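PDB 1RE5: 3-carboxy-cis,cis-muconate cycloisomerase from Pseudomonas putida, which belongs to the fumarase/aspartase (lyase) superfamily and is a long, mostly helical protein that assembles from four subunits. Local coordinates for residues R184-V189 against L233-S238; T174-R179 against L240-G245; A157-L162 against A428-Q433; A262-E267 against R356-L361; E54-C57 against R61-T64. One frame throughout, in Å; residues are numbered along the deposited sequence.

Interaction 1 of 5, residues R184-V189 against L233-S238; sequences RPRLLV and LVEFAS
Leu187 meets Phe236 and Leu233, and Arg186 meets Glu235, in a buried contact between two long helices, the apolar and charged halves lying side by side. Arg186 and Leu187 stand at the C-terminal end of helix 162-187, and their partners lie near the start of helix 231-257. The apolar half rests on the forked end of Leu187. Its CD2 sits over a face of the Phe236 ring, 4.2 Å from the centroid and 27° off the ring normal, which makes a CH-pi contact. The other methyl, Leu187 CD1, reaches Leu233 CD2 at 4.2 Å. CG of Leu187 lies opposite its own backbone N (chi1 176°), which carries the fork toward helix 231-257.

In the charged half, Arg186 NH1 bridges both carboxylate oxygens of Glu235. It is 2.7 Å from Glu235 OE2 and donates to Glu235 OE1 over 3.0 Å, nearly straight at 165°. OE1 receives the N-H on its syn side, and guanidinium and carboxylate are almost coplanar, so the two flat groups meet edge to edge. This is one link of a larger network: Glu182 of the second subunit pairs with Arg186 NH2, and Arg179 of that subunit pairs with Glu235. Lying between two arginines, Glu235 is probably favoured in its carboxylate form. Beyond Leu187 the chain leaves the helix through an inverse gamma turn centred on Leu188. A hydrophobic helix face flanked by ion pairs reaching across a subunit boundary fits the long-helix bundle at the centre of tetramers of the fumarase/aspartase superfamily.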
# COMPACT_ATOMS: atom_id res chain seq x y z
N ARG D 184 6.92 -20.30 13.88
CA ARG D 184 5.97 -21.35 14.21
C ARG D 184 5.51 -21.36 15.68
O ARG D 184 4.32 -21.32 15.97
CB ARG D 184 6.55 -22.71 13.81
CG ARG D 184 5.59 -23.86 13.97
CD ARG D 184 5.77 -24.88 12.85
NE ARG D 184 4.62 -25.78 12.80
CZ ARG D 184 4.16 -26.35 11.70
NH1 ARG D 184 4.75 -26.14 10.52
NH2 ARG D 184 3.08 -27.12 11.76
N PRO D 185 6.47 -21.40 16.63
CA PRO D 185 6.11 -21.42 18.05
C PRO D 185 5.39 -20.16 18.52
O PRO D 185 4.67 -20.17 19.52
CB PRO D 185 7.46 -21.57 18.73
CG PRO D 185 8.37 -20.80 17.82
CD PRO D 185 7.93 -21.30 16.46
N ARG D 186 5.60 -19.08 17.79
CA ARG D 186 5.03 -17.77 18.10
C ARG D 186 3.60 -17.67 17.57
O ARG D 186 2.70 -17.16 18.24
CB ARG D 186 5.91 -16.72 17.46
CG ARG D 186 5.97 -15.40 18.10
CD ARG D 186 6.92 -14.54 17.29
NE ARG D 186 8.32 -14.94 17.46
CZ ARG D 186 9.24 -14.92 16.50
NH1 ARG D 186 8.92 -14.52 15.27
NH2 ARG D 186 10.49 -15.26 16.77
N LEU D 187 3.39 -18.18 16.36
CA LEU D 187 2.09 -18.11 15.69
C LEU D 187 1.02 -19.08 16.18
O LEU D 187 -0.13 -18.68 16.37
CB LEU D 187 2.26 -18.34 14.19
CG LEU D 187 0.96 -18.41 13.39
CD1 LEU D 187 0.32 -17.02 13.27
CD2 LEU D 187 1.27 -18.95 12.01
N LEU D 188 1.40 -20.34 16.37
CA LEU D 188 0.46 -21.36 16.80
C LEU D 188 0.13 -21.31 18.28
O LEU D 188 0.52 -22.20 19.05
CB LEU D 188 1.01 -22.75 16.42
CG LEU D 188 1.29 -22.93 14.92
CD1 LEU D 188 1.74 -24.35 14.62
CD2 LEU D 188 0.04 -22.59 14.14
N VAL D 189 -0.59 -20.27 18.68
CA VAL D 189 -1.00 -20.10 20.06
C VAL D 189 -2.52 -20.06 20.15
O VAL D 189 -3.21 -19.77 19.16
CB VAL D 189 -0.43 -18.79 20.67
CG1 VAL D 189 1.07 -18.92 20.86
CG2 VAL D 189 -0.78 -17.59 19.78
N LEU D 233 -0.25 -12.48 13.63
CA LEU D 233 -0.85 -12.68 12.31
C LEU D 233 -0.15 -11.84 11.23
O LEU D 233 0.04 -12.29 10.10
CB LEU D 233 -2.35 -12.34 12.35
CG LEU D 233 -3.20 -13.04 13.42
CD1 LEU D 233 -4.67 -12.63 13.28
CD2 LEU D 233 -3.05 -14.55 13.29
N VAL D 234 0.22 -10.62 11.58
CA VAL D 234 0.88 -9.74 10.63
C VAL D 234 2.27 -10.26 10.29
O VAL D 234 2.72 -10.13 9.16
CB VAL D 234 0.95 -8.32 11.19
CG1 VAL D 234 1.63 -7.40 10.20
CG2 VAL D 234 -0.46 -7.84 11.48
N GLU D 235 2.96 -10.86 11.26
CA GLU D 235 4.28 -11.41 10.96
C GLU D 235 4.18 -12.56 9.95
O GLU D 235 4.97 -12.65 9.01
CB GLU D 235 4.96 -11.94 12.21
CG GLU D 235 6.11 -12.87 11.91
CD GLU D 235 6.86 -13.27 13.16
OE1 GLU D 235 6.21 -13.72 14.14
OE2 GLU D 235 8.10 -13.14 13.16
N PHE D 236 3.21 -13.45 10.16
CA PHE D 236 3.01 -14.58 9.25
C PHE D 236 2.73 -14.07 7.84
O PHE D 236 3.27 -14.59 6.86
CB PHE D 236 1.85 -15.45 9.74
CG PHE D 236 1.52 -16.59 8.82
CD1 PHE D 236 2.45 -17.60 8.58
CD2 PHE D 236 0.28 -16.66 8.19
CE1 PHE D 236 2.14 -18.67 7.73
CE2 PHE D 236 -0.03 -17.73 7.33
CZ PHE D 236 0.90 -18.73 7.11
N ALA D 237 1.88 -13.06 7.74
CA ALA D 237 1.52 -12.49 6.44
C ALA D 237 2.75 -11.87 5.80
O ALA D 237 2.94 -11.91 4.60
CB ALA D 237 0.44 -11.43 6.61
N SER D 238 3.59 -11.30 6.64
CA SER D 238 4.80 -10.65 6.19
C SER D 238 5.80 -11.62 5.56
O SER D 238 6.41 -11.33 4.53
CB SER D 238 5.44 -9.92 7.37
OG SER D 238 6.69 -9.42 6.99

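Interaction 2 of 5, residues T174-R179 against L240-G245; sequences TRHRQR and LGLVAG
His176 and Leu242 bury the most surface here, with Val243 third, where segments 174-179 and 240-245 run antiparallel. Their axes come within 10.2 Å at an angle of 169° between chain directions. The imidazole of His176 reaches across to the backbone of the facing helix, with Val243 N over one face of the ring. The same valine contributes a methyl, and Val243 CG2 lies 3.6 Å from His176 ND1. Farther along the ring, His176 CE1 is 3.5 Å from Leu242 O, and His176 NE2 packs on Leu242 CB at 3.8 Å. No hydrogen bond joins the two segments, and the imidazole packs by van der Waals contact against backbone and side chains of Leu242 and Val243.

Leu242 also serves a second partner. Its CD2 lies over one face of the Arg179 guanidinium and 3.9 Å from Arg179 CD. With chi2 and chi3 near 180°, the arginine chain is stretched from CG to NE, which takes its charge past the leucine to Asp231 of the second subunit. Phe306 of that subunit packs on Leu242. Within the chain, Val243 also touches Val334 of helix 319-347, so this pair of antiparallel helices is covered by helix 319-347 at one flank and by the second subunit at another.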
# COMPACT_ATOMS: atom_id res chain seq x y z
N THR D 174 15.61 -20.76 1.15
CA THR D 174 16.13 -21.36 2.37
C THR D 174 15.90 -20.42 3.56
O THR D 174 15.47 -20.84 4.64
CB THR D 174 17.65 -21.63 2.24
OG1 THR D 174 17.87 -22.57 1.17
CG2 THR D 174 18.22 -22.20 3.55
N ARG D 175 16.19 -19.14 3.36
CA ARG D 175 15.99 -18.15 4.41
C ARG D 175 14.52 -18.04 4.81
O ARG D 175 14.21 -17.72 5.95
CB ARG D 175 16.49 -16.79 3.93
CG ARG D 175 17.94 -16.50 4.25
CD ARG D 175 18.41 -15.26 3.49
NE ARG D 175 19.15 -15.66 2.30
CZ ARG D 175 19.01 -15.11 1.11
NH1 ARG D 175 18.15 -14.13 0.92
NH2 ARG D 175 19.73 -15.56 0.10
N HIS D 176 13.61 -18.31 3.88
CA HIS D 176 12.19 -18.22 4.22
C HIS D 176 11.76 -19.42 5.01
O HIS D 176 10.89 -19.31 5.89
CB HIS D 176 11.34 -18.08 2.96
CG HIS D 176 11.62 -16.83 2.19
ND1 HIS D 176 11.36 -16.70 0.84
CD2 HIS D 176 12.21 -15.67 2.57
CE1 HIS D 176 11.78 -15.52 0.43
NE2 HIS D 176 12.30 -14.88 1.46
N ARG D 177 12.35 -20.57 4.70
CA ARG D 177 12.01 -21.80 5.41
C ARG D 177 12.42 -21.62 6.85
O ARG D 177 11.71 -22.01 7.77
CB ARG D 177 12.75 -22.97 4.79
CG ARG D 177 12.39 -23.16 3.33
CD ARG D 177 13.11 -24.33 2.75
NE ARG D 177 12.63 -25.59 3.29
CZ ARG D 177 13.29 -26.74 3.17
NH1 ARG D 177 14.46 -26.76 2.53
NH2 ARG D 177 12.79 -27.87 3.68
N GLN D 178 13.57 -20.98 7.00
CA GLN D 178 14.18 -20.66 8.28
C GLN D 178 13.25 -19.73 9.06
O GLN D 178 12.97 -19.97 10.23
CB GLN D 178 15.50 -19.97 8.00
CG GLN D 178 16.48 -19.79 9.12
CD GLN D 178 17.72 -19.02 8.63
OE1 GLN D 178 18.33 -19.37 7.59
NE2 GLN D 178 18.10 -17.97 9.37
N ARG D 179 12.76 -18.69 8.40
CA ARG D 179 11.86 -17.72 9.03
C ARG D 179 10.55 -18.37 9.47
O ARG D 179 10.05 -18.11 10.57
CB ARG D 179 11.58 -16.56 8.06
CG ARG D 179 12.79 -15.64 7.82
CD ARG D 179 12.57 -14.70 6.63
NE ARG D 179 13.69 -13.79 6.45
CZ ARG D 179 14.30 -13.55 5.29
NH1 ARG D 179 13.88 -14.16 4.19
NH2 ARG D 179 15.34 -12.73 5.23
N LEU D 240 5.03 -14.47 4.22
CA LEU D 240 4.39 -14.91 2.98
C LEU D 240 4.65 -13.83 1.93
O LEU D 240 4.82 -14.12 0.73
CB LEU D 240 2.88 -15.10 3.19
CG LEU D 240 2.35 -16.53 3.32
CD1 LEU D 240 3.21 -17.35 4.26
CD2 LEU D 240 0.91 -16.49 3.82
N GLY D 241 4.72 -12.58 2.40
CA GLY D 241 4.97 -11.46 1.52
C GLY D 241 6.36 -11.60 0.93
O GLY D 241 6.54 -11.43 -0.29
N LEU D 242 7.32 -11.93 1.78
CA LEU D 242 8.70 -12.13 1.35
C LEU D 242 8.76 -13.24 0.29
O LEU D 242 9.47 -13.11 -0.72
CB LEU D 242 9.56 -12.50 2.56
CG LEU D 242 10.52 -11.51 3.23
CD1 LEU D 242 10.11 -10.06 3.03
CD2 LEU D 242 10.60 -11.86 4.72
N VAL D 243 8.01 -14.31 0.50
CA VAL D 243 7.99 -15.43 -0.45
C VAL D 243 7.43 -14.98 -1.79
O VAL D 243 7.97 -15.32 -2.84
CB VAL D 243 7.13 -16.59 0.07
CG1 VAL D 243 6.94 -17.62 -1.04
CG2 VAL D 243 7.80 -17.24 1.27
N ALA D 244 6.35 -14.21 -1.76
CA ALA D 244 5.75 -13.72 -3.00
C ALA D 244 6.80 -12.92 -3.75
O ALA D 244 7.00 -13.10 -4.95
CB ALA D 244 4.55 -12.82 -2.67
N GLY D 245 7.48 -12.05 -3.01
CA GLY D 245 8.50 -11.20 -3.60
C GLY D 245 9.61 -11.97 -4.28
O GLY D 245 9.97 -11.68 -5.42

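Interaction 3 of 5, residues A157-L162 against A428-Q433; sequences ATPVTL and AHYLGQ
Pro159 packs against Tyr430 and Leu431, and Thr158 beside it touches the same tyrosine. The proline ring touches both side chains. Its CB lies 3.9 Å from Leu431 CD1, and its CD lies 4.0 Å from Tyr430 CD2. Pro159 CB also rests against the main chain, 3.7 Å from Tyr430 O. The methyl of Thr158 arrives in the plane of the tyrosine ring, at its edge, with Thr158 CG2 3.7 Å from Tyr430 CE2. The side-chain contacts are apolar, and no hydrogen bond crosses between the segments.

Polar partners just beyond probably help to hold these rotations. Chi1 of Thr158 is 46°, which sets OG1 between backbone N and carbonyl carbon and gives the methyl to the tyrosine; OG1 itself bonds Ser196 OG of the second subunit. The phenol of Tyr430 is held by Glu369 of helix 368-378. Farther out, Val160 pairs by its backbone with Leu148, joining strand 159-161 to strand 147-152 as an outer strand of this chain's small antiparallel sheet. The contact joins the short strand that leads into long helix 162-187 to the loop that opens the last helix, an apolar junction between the Lyase region and the adenylosuccinate lyase C-terminal region of the chain.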
# COMPACT_ATOMS: atom_id res chain seq x y z
N ALA D 157 26.73 -7.47 -19.20
CA ALA D 157 27.81 -7.30 -18.24
C ALA D 157 28.62 -8.59 -18.25
O ALA D 157 28.30 -9.53 -18.99
CB ALA D 157 27.23 -7.06 -16.85
N THR D 158 29.65 -8.65 -17.42
CA THR D 158 30.50 -9.84 -17.35
C THR D 158 29.68 -11.09 -17.14
O THR D 158 28.61 -11.05 -16.53
CB THR D 158 31.53 -9.72 -16.23
OG1 THR D 158 30.87 -9.25 -15.05
CG2 THR D 158 32.64 -8.76 -16.61
N PRO D 159 30.18 -12.22 -17.63
CA PRO D 159 29.54 -13.53 -17.55
C PRO D 159 29.05 -13.93 -16.18
O PRO D 159 29.56 -13.50 -15.14
CB PRO D 159 30.63 -14.47 -18.07
CG PRO D 159 31.36 -13.63 -19.02
CD PRO D 159 31.50 -12.33 -18.26
N VAL D 160 28.06 -14.82 -16.24
CA VAL D 160 27.38 -15.36 -15.08
C VAL D 160 27.02 -16.79 -15.51
O VAL D 160 27.23 -17.17 -16.66
CB VAL D 160 26.13 -14.45 -14.78
CG1 VAL D 160 24.87 -15.27 -14.58
CG2 VAL D 160 26.43 -13.56 -13.57
N THR D 161 26.49 -17.60 -14.60
CA THR D 161 26.13 -18.97 -14.94
C THR D 161 24.63 -19.15 -14.65
O THR D 161 24.09 -18.46 -13.79
CB THR D 161 26.99 -19.93 -14.09
OG1 THR D 161 27.30 -21.09 -14.85
CG2 THR D 161 26.26 -20.36 -12.85
N LEU D 162 23.95 -20.04 -15.36
CA LEU D 162 22.51 -20.19 -15.08
C LEU D 162 22.32 -20.72 -13.67
O LEU D 162 21.39 -20.33 -12.97
CB LEU D 162 21.82 -21.14 -16.08
CG LEU D 162 20.33 -21.41 -15.80
CD1 LEU D 162 19.56 -20.10 -15.81
CD2 LEU D 162 19.75 -22.35 -16.86
N ALA D 428 33.55 -18.90 -20.82
CA ALA D 428 33.72 -20.01 -19.90
C ALA D 428 34.89 -19.83 -18.93
O ALA D 428 34.93 -20.43 -17.85
CB ALA D 428 33.90 -21.29 -20.68
N HIS D 429 35.84 -18.97 -19.30
CA HIS D 429 37.02 -18.73 -18.48
C HIS D 429 36.95 -17.47 -17.62
O HIS D 429 37.95 -17.05 -17.04
CB HIS D 429 38.26 -18.68 -19.38
CG HIS D 429 38.62 -20.00 -19.97
ND1 HIS D 429 39.15 -21.03 -19.22
CD2 HIS D 429 38.47 -20.49 -21.23
CE1 HIS D 429 39.30 -22.10 -19.99
NE2 HIS D 429 38.90 -21.80 -21.21
N TYR D 430 35.77 -16.87 -17.53
CA TYR D 430 35.61 -15.68 -16.72
C TYR D 430 34.32 -15.78 -15.92
O TYR D 430 33.54 -14.84 -15.84
CB TYR D 430 35.58 -14.44 -17.61
CG TYR D 430 36.05 -13.18 -16.92
CD1 TYR D 430 37.29 -13.13 -16.29
CD2 TYR D 430 35.26 -12.03 -16.91
CE1 TYR D 430 37.74 -11.97 -15.66
CE2 TYR D 430 35.70 -10.85 -16.29
CZ TYR D 430 36.95 -10.83 -15.67
OH TYR D 430 37.40 -9.68 -15.05
N LEU D 431 34.12 -16.95 -15.32
CA LEU D 431 32.94 -17.22 -14.52
C LEU D 431 33.11 -16.89 -13.04
O LEU D 431 32.19 -17.08 -12.24
CB LEU D 431 32.54 -18.69 -14.69
CG LEU D 431 31.53 -18.96 -15.80
CD1 LEU D 431 31.73 -18.00 -16.95
CD2 LEU D 431 31.63 -20.40 -16.25
N GLY D 432 34.29 -16.40 -12.67
CA GLY D 432 34.53 -16.06 -11.28
C GLY D 432 34.10 -17.13 -10.28
O GLY D 432 34.42 -18.31 -10.45
N GLN D 433 33.37 -16.73 -9.25
CA GLN D 433 32.92 -17.66 -8.22
C GLN D 433 31.58 -18.34 -8.51
O GLN D 433 30.98 -18.96 -7.63
CB GLN D 433 32.84 -16.94 -6.86
CG GLN D 433 34.14 -16.27 -6.45
CD GLN D 433 35.31 -17.23 -6.49
OE1 GLN D 433 35.36 -18.21 -5.73
NE2 GLN D 433 36.27 -16.96 -7.38

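Interaction 4 of 5, residues A262-E267 against R356-L361; sequences AGEVFE and RRNLDL
Asn358 is gripped by Ala262 and Glu264, and these two acceptors on one amide nitrogen make up the tight part of the contact. Asn358 ND2 donates to Glu264 OE1 over 2.6 Å at 171°, and to Ala262 O over 3.0 Å at 160°. Both acceptors lie close to the amide plane, so the two N-H groups are spent in their own plane, which should restrain rotation of the amide. The asparagine and glutamate side chains approach from opposite directions with their flat groups nearly coplanar. Glu264 OE1 is met on its anti side, from slightly out of the carboxylate plane, whereas the carbonyl of Ala262 receives its hydrogen obliquely, at a C=O...N angle of 126°. The glutamate chain is extended beyond CG, which carries the carboxylate out to the amide. Its other oxygen, OE2, is paired with Arg151, and Asn358 OD1 receives a bond from Arg354 one turn earlier, a further restraint on the amide, so second-shell arginines steady both partners.

In the fold, this clasp lies beside a two-stranded antiparallel ribbon, 265-266 with 349-350, and ties the loop entering it to helix 352-359, which follows the second strand. Between the two acceptors the chain bends through Gly263, whose phi is positive.

Outside the clasp the contact is loose. Only 110 Å² is buried in all, most of it at Asn358. Arg356 and Arg357, on the same helix, are exposed; Arg356 turns away from segment 262-267 and pairs with Asp426. Past the asparagine the chain reaches exposed Leu361, which packs on Glu261 of the third subunit.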
# COMPACT_ATOMS: atom_id res chain seq x y z
N ALA D 262 15.85 -12.82 -26.67
CA ALA D 262 16.78 -13.51 -25.75
C ALA D 262 16.70 -15.02 -25.98
O ALA D 262 17.69 -15.65 -26.33
CB ALA D 262 16.45 -13.19 -24.32
N GLY D 263 15.51 -15.58 -25.78
CA GLY D 263 15.25 -17.00 -26.00
C GLY D 263 16.26 -17.94 -25.38
O GLY D 263 16.75 -18.83 -26.04
N GLU D 264 16.55 -17.74 -24.11
CA GLU D 264 17.52 -18.58 -23.44
C GLU D 264 16.91 -19.64 -22.53
O GLU D 264 17.41 -20.75 -22.44
CB GLU D 264 18.49 -17.71 -22.65
CG GLU D 264 19.29 -16.80 -23.54
CD GLU D 264 20.26 -15.95 -22.76
OE1 GLU D 264 21.12 -15.30 -23.39
OE2 GLU D 264 20.16 -15.94 -21.52
N VAL D 265 15.82 -19.29 -21.85
CA VAL D 265 15.17 -20.23 -20.95
C VAL D 265 13.69 -20.15 -21.26
O VAL D 265 13.20 -19.08 -21.60
CB VAL D 265 15.43 -19.86 -19.46
CG1 VAL D 265 14.52 -20.65 -18.55
CG2 VAL D 265 16.87 -20.15 -19.10
N PHE D 266 12.99 -21.26 -21.14
CA PHE D 266 11.56 -21.27 -21.44
C PHE D 266 10.76 -22.06 -20.43
O PHE D 266 11.25 -23.03 -19.84
CB PHE D 266 11.31 -21.91 -22.80
CG PHE D 266 12.01 -21.24 -23.94
CD1 PHE D 266 11.35 -20.30 -24.71
CD2 PHE D 266 13.32 -21.57 -24.24
CE1 PHE D 266 11.99 -19.68 -25.77
CE2 PHE D 266 13.98 -20.95 -25.30
CZ PHE D 266 13.30 -20.01 -26.07
N GLU D 267 9.50 -21.66 -20.25
CA GLU D 267 8.60 -22.37 -19.37
C GLU D 267 8.26 -23.67 -20.09
O GLU D 267 8.32 -23.75 -21.31
CB GLU D 267 7.32 -21.58 -19.18
CG GLU D 267 7.38 -20.53 -18.11
CD GLU D 267 6.04 -19.87 -17.92
OE1 GLU D 267 5.01 -20.57 -18.08
OE2 GLU D 267 6.01 -18.67 -17.62
N ARG D 356 25.17 -18.81 -25.61
CA ARG D 356 26.52 -18.60 -26.12
C ARG D 356 26.49 -17.51 -27.18
O ARG D 356 27.30 -16.58 -27.16
CB ARG D 356 27.07 -19.87 -26.77
CG ARG D 356 27.80 -20.83 -25.83
CD ARG D 356 29.23 -20.36 -25.56
NE ARG D 356 29.96 -21.28 -24.68
CZ ARG D 356 31.24 -21.14 -24.31
NH1 ARG D 356 31.95 -20.10 -24.76
NH2 ARG D 356 31.80 -22.02 -23.49
N ARG D 357 25.54 -17.64 -28.09
CA ARG D 357 25.37 -16.71 -29.19
C ARG D 357 25.11 -15.30 -28.67
O ARG D 357 25.72 -14.33 -29.14
CB ARG D 357 24.22 -17.18 -30.07
CG ARG D 357 24.42 -16.99 -31.55
CD ARG D 357 23.26 -17.62 -32.32
NE ARG D 357 23.07 -19.02 -31.93
CZ ARG D 357 21.89 -19.61 -31.74
NH1 ARG D 357 20.76 -18.92 -31.92
NH2 ARG D 357 21.83 -20.88 -31.36
N ASN D 358 24.21 -15.18 -27.69
CA ASN D 358 23.89 -13.88 -27.12
C ASN D 358 25.11 -13.27 -26.44
O ASN D 358 25.26 -12.05 -26.42
CB ASN D 358 22.76 -14.00 -26.11
CG ASN D 358 21.43 -14.37 -26.74
OD1 ASN D 358 21.25 -14.24 -27.95
ND2 ASN D 358 20.50 -14.83 -25.92
N LEU D 359 25.97 -14.12 -25.89
CA LEU D 359 27.16 -13.66 -25.19
C LEU D 359 28.05 -12.75 -26.00
O LEU D 359 28.54 -11.76 -25.45
CB LEU D 359 27.97 -14.84 -24.67
CG LEU D 359 27.87 -15.01 -23.16
CD1 LEU D 359 28.31 -16.40 -22.75
CD2 LEU D 359 28.70 -13.94 -22.50
N ASP D 360 28.31 -13.04 -27.27
CA ASP D 360 29.14 -12.10 -27.99
C ASP D 360 28.34 -11.21 -28.95
O ASP D 360 28.67 -11.04 -30.12
CB ASP D 360 30.35 -12.76 -28.71
CG ASP D 360 30.04 -14.10 -29.31
OD1 ASP D 360 29.96 -15.09 -28.54
OD2 ASP D 360 29.88 -14.17 -30.55
N LEU D 361 27.28 -10.64 -28.39
CA LEU D 361 26.40 -9.73 -29.11
C LEU D 361 27.08 -8.37 -29.04
O LEU D 361 26.86 -7.51 -29.88
CB LEU D 361 25.03 -9.67 -28.43
CG LEU D 361 23.84 -9.16 -29.22
CD1 LEU D 361 23.72 -9.94 -30.50
CD2 LEU D 361 22.57 -9.32 -28.39

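Interaction 5 of 5, residues E54-C57 against R61-T64; sequences EAAC and RYDT. Unlike the reference sequence in segment 61-64: Thr64 (reference Val).
Tyr62 sets the edge of its ring against the carbonyl of Ala56, within the short helix-loop-helix connection between helix 47-56 and helix 64-74. The phenol is the donor, with Tyr62 OH 2.6 Å from Ala56 O. Because that hydroxyl also lies too near another atom of the model, its place, and with it the bond, is less certain. The carbonyl oxygen lies in the plane of the ring, beyond its edge. The tyrosine's CB does not aim at the helix; the ring reaches back because CG lies opposite the carbonyl carbon of its own residue (chi1 -57°).

Ala56 gives the ring little else, since it offers a single methyl. If the hydroxyl is rightly placed, the bond would satisfy a carbonyl near the C-terminal end of helix 47-56. Around it the connection rests on other helices: Ala56 packs on Leu85, Val88 and Ile89 of helix 78-92, and Tyr62 touches Leu85 as well as Leu29 of helix 21-40. Following the tyrosine, Asp63 takes the N-cap position of helix 64-74, and its OD2 makes a weak bond to Ala66 N.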
# COMPACT_ATOMS: atom_id res chain seq x y z
N GLU D 54 -19.66 -32.68 20.47
CA GLU D 54 -18.76 -33.18 19.43
C GLU D 54 -19.51 -33.72 18.22
O GLU D 54 -19.04 -33.59 17.09
CB GLU D 54 -17.85 -34.28 19.98
CG GLU D 54 -16.95 -33.82 21.09
CD GLU D 54 -16.00 -34.92 21.55
OE1 GLU D 54 -16.47 -36.02 21.88
OE2 GLU D 54 -14.77 -34.66 21.57
N ALA D 55 -20.66 -34.32 18.46
CA ALA D 55 -21.48 -34.88 17.39
C ALA D 55 -22.01 -33.79 16.47
O ALA D 55 -22.27 -34.03 15.29
CB ALA D 55 -22.64 -35.66 17.98
N ALA D 56 -22.18 -32.59 17.01
CA ALA D 56 -22.71 -31.47 16.23
C ALA D 56 -21.61 -30.56 15.67
O ALA D 56 -21.90 -29.64 14.90
CB ALA D 56 -23.68 -30.67 17.09
N CYS D 57 -20.36 -30.80 16.06
CA CYS D 57 -19.25 -29.98 15.58
C CYS D 57 -18.68 -30.47 14.24
O CYS D 57 -17.49 -30.76 14.12
CB CYS D 57 -18.14 -29.92 16.64
SG CYS D 57 -18.57 -28.87 18.07
N ARG D 61 -23.06 -30.13 8.72
CA ARG D 61 -24.39 -29.99 9.30
C ARG D 61 -24.99 -28.59 9.30
O ARG D 61 -26.13 -28.40 9.73
CB ARG D 61 -24.38 -30.55 10.74
N TYR D 62 -24.24 -27.60 8.80
CA TYR D 62 -24.75 -26.23 8.81
C TYR D 62 -24.99 -25.57 7.47
O TYR D 62 -24.40 -25.94 6.46
CB TYR D 62 -23.82 -25.37 9.67
CG TYR D 62 -23.69 -25.92 11.07
CD1 TYR D 62 -22.70 -26.86 11.38
CD2 TYR D 62 -24.59 -25.54 12.07
CE1 TYR D 62 -22.61 -27.40 12.67
CE2 TYR D 62 -24.51 -26.08 13.35
CZ TYR D 62 -23.52 -27.00 13.64
OH TYR D 62 -23.47 -27.52 14.91
N ASP D 63 -25.86 -24.57 7.47
CA ASP D 63 -26.18 -23.88 6.23
C ASP D 63 -25.53 -22.50 6.12
O ASP D 63 -25.93 -21.53 6.78
CB ASP D 63 -27.70 -23.79 6.09
CG ASP D 63 -28.11 -22.91 4.95
OD1 ASP D 63 -27.42 -22.90 3.91
OD2 ASP D 63 -29.14 -22.24 5.09
N THR D 64 -24.51 -22.45 5.27
CA THR D 64 -23.75 -21.24 5.03
C THR D 64 -24.65 -20.09 4.63
O THR D 64 -24.58 -19.02 5.23
CB THR D 64 -22.71 -21.48 3.92
OG1 THR D 64 -21.74 -22.43 4.40
CG2 THR D 64 -21.98 -20.20 3.56

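How the interactions relate
Interactions 1 and 2 both join helix 162-187 to helix 231-257, their centres 13 Å apart, and both are buried against the second subunit. The first combines apolar packing with an ion pair, while the second has no hydrogen bond across the segments. Interactions 3 and 4 lie farther out, about 14 Å apart centre to centre, and touch through Ala428 with Arg356 and Leu162 with Val265. One is mainly apolar packing, the other a pair of hydrogen bonds on a single amide. Interaction 5, partly buried, lies about 62 Å from interaction 3, centre to centre, on the opposite side of the chain's centre, and spans a short loop between two consecutive helices.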